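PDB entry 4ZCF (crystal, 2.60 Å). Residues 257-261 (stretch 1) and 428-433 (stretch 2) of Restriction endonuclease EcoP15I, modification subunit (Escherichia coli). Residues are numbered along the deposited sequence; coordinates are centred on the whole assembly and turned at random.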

ATOM      1  N   GLU A 257      -9.255   4.809  11.338  1.00 35.63           N
ATOM      2  CA  GLU A 257      -8.724   4.762  12.693  1.00 35.81           C
ATOM      3  C   GLU A 257      -8.536   3.337  13.213  1.00 40.39           C
ATOM      4  O   GLU A 257      -9.361   2.453  12.939  1.00 38.69           O
ATOM      5  N   TRP A 258      -7.463   3.138  14.020  1.00 37.16           N
ATOM      6  CA  TRP A 258      -7.172   1.891  14.731  1.00 34.79           C
ATOM      7  C   TRP A 258      -7.158   2.190  16.200  1.00 39.30           C
ATOM      8  O   TRP A 258      -6.345   2.984  16.679  1.00 35.71           O
ATOM      9  N   LYS A 259      -8.116   1.608  16.917  1.00 40.49           N
ATOM     10  CA  LYS A 259      -8.215   1.792  18.367  1.00 42.34           C
ATOM     11  C   LYS A 259      -8.654   0.508  19.035  1.00 50.77           C
ATOM     12  O   LYS A 259      -9.372  -0.285  18.431  1.00 51.09           O
ATOM     13  N   SER A 260      -8.216   0.319  20.285  1.00 49.68           N
ATOM     14  CA  SER A 260      -8.625  -0.759  21.172  1.00 50.49           C
ATOM     15  C   SER A 260      -9.549  -0.108  22.229  1.00 56.82           C
ATOM     16  O   SER A 260      -9.189   0.934  22.807  1.00 55.15           O
ATOM     17  N   ASN A 261     -10.754  -0.691  22.444  1.00 56.00           N
ATOM     18  CA  ASN A 261     -11.686  -0.192  23.459  1.00 56.55           C
ATOM     19  C   ASN A 261     -11.616  -1.014  24.766  1.00 60.74           C
ATOM     20  O   ASN A 261     -12.243  -0.638  25.758  1.00 59.50           O
ATOM     21  N   SER A 428      -5.129  -7.489  16.923  1.00 37.80           N
ATOM     22  CA  SER A 428      -6.222  -6.747  17.573  1.00 37.54           C
ATOM     23  C   SER A 428      -6.514  -5.404  16.887  1.00 40.64           C
ATOM     24  O   SER A 428      -7.686  -5.073  16.738  1.00 39.65           O
ATOM     25  N   PHE A 429      -5.459  -4.624  16.493  1.00 36.28           N
ATOM     26  CA  PHE A 429      -5.642  -3.314  15.821  1.00 34.15           C
ATOM     27  C   PHE A 429      -6.189  -3.461  14.404  1.00 38.78           C
ATOM     28  O   PHE A 429      -7.258  -2.896  14.117  1.00 38.54           O
ATOM     29  N   ALA A 430      -5.454  -4.207  13.518  1.00 34.19           N
ATOM     30  CA  ALA A 430      -5.841  -4.368  12.110  1.00 34.64           C
ATOM     31  C   ALA A 430      -7.216  -4.981  11.943  1.00 41.26           C
ATOM     32  O   ALA A 430      -8.077  -4.386  11.286  1.00 41.36           O
ATOM     33  N   CYS A 431      -7.443  -6.128  12.592  1.00 39.88           N
ATOM     34  CA  CYS A 431      -8.712  -6.847  12.567  1.00 41.22           C
ATOM     35  C   CYS A 431      -9.545  -6.383  13.759  1.00 51.25           C
ATOM     36  O   CYS A 431      -8.977  -5.968  14.762  1.00 53.59           O
ATOM     37  N   ASP A 432     -10.856  -6.465  13.709  1.00 49.53           N
ATOM     38  CA  ASP A 432     -11.552  -6.023  14.928  1.00 50.43           C
ATOM     39  C   ASP A 432     -12.441  -7.133  15.519  1.00 52.79           C
ATOM     40  O   ASP A 432     -13.668  -6.998  15.561  1.00 52.34           O
ATOM     41  N   GLY A 433     -11.794  -8.230  15.938  1.00 47.57           N
ATOM     42  CA  GLY A 433     -12.459  -9.407  16.492  1.00 46.90           C
ATOM     43  C   GLY A 433     -12.876 -10.455  15.475  1.00 49.43           C
ATOM     44  O   GLY A 433     -13.305 -11.542  15.854  1.00 49.93           O
TER

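Which residues bring these two distant parts of the chain together? Phe429 and Trp258 do most of the work: they cover the most surface, and their CA atoms, 5.5 Å apart, are the nearest CA pair across the stretches, between an extended segment and the last turn of a helix. Trp258 sends its CA-to-CB bond toward the second stretch, while that of Phe429 leaves sideways. Ala430 comes next, and the whole contact buries 287 Å², counting both sides.

How does the Trp258 indole settle against the helix? With chi1 in the m well (-78°) and chi2 near -9°, the buried ring lays one face against the helix backbone, where Phe429 O and Ala430 N lie over it. Trp258 CD1 comes within 3.6 Å of Phe429 O. Further along the ring, Ala430 CA stands 4.3 Å from the centroid of the six-membered ring of Trp258, an off-centre CH-pi contact 28° from the ring normal. The small side chain of Ala430 adds an apolar touch, its CB lying 4.1 Å from Trp258 CZ2.

Where does the Phe429 ring go? Its chi1 is also m (-77°), with chi2 at -64°, and the ring runs along the backbone of the first stretch. Phe429 CD1 packs 4.1 Å from Trp258 CB and 4.2 Å from Lys259 N, the latter near the plane of the ring at its edge. Phe429 CE1 reaches Ser260 N at 4.0 Å and Ser260 CB at 4.3 Å. Ser260 has chi1 t, and its CA-to-CB bond points sideways.

What satisfies the polar groups, given that no direct hydrogen bond crosses the contact? Water 1 links the two stretches, accepting from Trp258 NE1 at 2.7 Å and donating to Ala430 O at 2.6 Å, which gives the buried indole nitrogen a partner. Water 2 can donate to two backbone acceptors, Lys259 O at 3.0 Å and Phe429 O at 2.8 Å, although, with atoms elsewhere in the structure counted, it has more acceptors in reach than protons, so the two bonds need not both form at once. Asp432 (chi1 off-well, -145°) points its CA-to-CB bond toward the first stretch and brings OD1 to 4.1 Å from Lys259 O.

Where does the Lys259 side chain go instead? Its CA-to-CB bond points away from the second stretch, and its m, m, t, m conformation carries NZ to Glu257. There Lys259 NZ and Glu257 OE2, 3.4 Å apart, form a salt bridge that includes a weak hydrogen bond.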

ATOM      1  CB  GLU A 257      -9.769   5.446  13.578  1.00 37.46           C
ATOM      2  CG  GLU A 257      -9.329   5.950  14.938  1.00 50.71           C
ATOM      3  CD  GLU A 257     -10.454   6.640  15.694  1.00 76.76           C
ATOM      4  OE1 GLU A 257     -11.557   6.809  15.123  1.00 75.05           O
ATOM      5  OE2 GLU A 257     -10.229   7.017  16.865  1.00 75.83           O
ATOM      6  CB  TRP A 258      -5.861   1.237  14.299  1.00 32.46           C
ATOM      7  CG  TRP A 258      -5.918   0.494  12.985  1.00 33.08           C
ATOM      8  CD1 TRP A 258      -7.022   0.202  12.239  1.00 35.61           C
ATOM      9  CD2 TRP A 258      -4.796  -0.018  12.254  1.00 32.98           C
ATOM     10  NE1 TRP A 258      -6.658  -0.474  11.096  1.00 34.49           N
ATOM     11  CE2 TRP A 258      -5.298  -0.653  11.099  1.00 35.82           C
ATOM     12  CE3 TRP A 258      -3.405  -0.008  12.470  1.00 34.75           C
ATOM     13  CZ2 TRP A 258      -4.460  -1.243  10.146  1.00 34.87           C
ATOM     14  CZ3 TRP A 258      -2.578  -0.619  11.531  1.00 35.87           C
ATOM     15  CH2 TRP A 258      -3.110  -1.215  10.381  1.00 35.91           C
ATOM     16  CB  LYS A 259      -9.191   2.929  18.757  1.00 43.56           C
ATOM     17  CG  LYS A 259      -8.720   4.358  18.460  1.00 55.49           C
ATOM     18  CD  LYS A 259      -7.507   4.824  19.287  1.00 57.83           C
ATOM     19  CE  LYS A 259      -7.264   6.323  19.229  1.00 46.23           C
ATOM     20  NZ  LYS A 259      -6.981   6.820  17.853  1.00 44.80           N
ATOM     21  CB  SER A 260      -7.406  -1.407  21.837  1.00 54.20           C
ATOM     22  OG  SER A 260      -7.758  -2.281  22.902  1.00 63.06           O
ATOM     23  CB  ASN A 261     -13.124  -0.066  22.928  1.00 58.77           C
ATOM     24  CG  ASN A 261     -13.891   1.112  23.527  1.00 98.62           C
ATOM     25  OD1 ASN A 261     -13.603   1.614  24.631  1.00 94.79           O
ATOM     26  ND2 ASN A 261     -14.881   1.605  22.794  1.00 95.82           N
ATOM     27  CB  SER A 428      -5.945  -6.530  19.059  1.00 39.17           C
ATOM     28  OG  SER A 428      -5.784  -7.752  19.761  1.00 45.42           O
ATOM     29  CB  PHE A 429      -4.344  -2.472  15.797  1.00 34.31           C
ATOM     30  CG  PHE A 429      -4.006  -1.811  17.108  1.00 34.06           C
ATOM     31  CD1 PHE A 429      -4.844  -0.848  17.656  1.00 35.15           C
ATOM     32  CD2 PHE A 429      -2.869  -2.179  17.816  1.00 35.72           C
ATOM     33  CE1 PHE A 429      -4.557  -0.271  18.891  1.00 36.45           C
ATOM     34  CE2 PHE A 429      -2.594  -1.626  19.073  1.00 37.80           C
ATOM     35  CZ  PHE A 429      -3.426  -0.656  19.592  1.00 35.68           C
ATOM     36  CB  ALA A 430      -4.785  -5.147  11.332  1.00 35.13           C
ATOM     37  CB  CYS A 431      -8.443  -8.344  12.639  1.00 40.80           C
ATOM     38  SG  CYS A 431      -7.337  -8.970  11.351  1.00 44.05           S
ATOM     39  CB  ASP A 432     -12.283  -4.682  14.718  1.00 53.52           C
ATOM     40  CG  ASP A 432     -12.295  -3.768  15.935  1.00 73.41           C
ATOM     41  OD1 ASP A 432     -11.195  -3.397  16.413  1.00 76.26           O
ATOM     42  OD2 ASP A 432     -13.405  -3.381  16.378  1.00 81.31           O
TER
HETATM   43  O   HOH W   1      -7.897  -2.372   9.576  1.00 34.48           O
HETATM   44  O   HOH W   2      -8.878  -1.139  15.554  1.00 45.39           O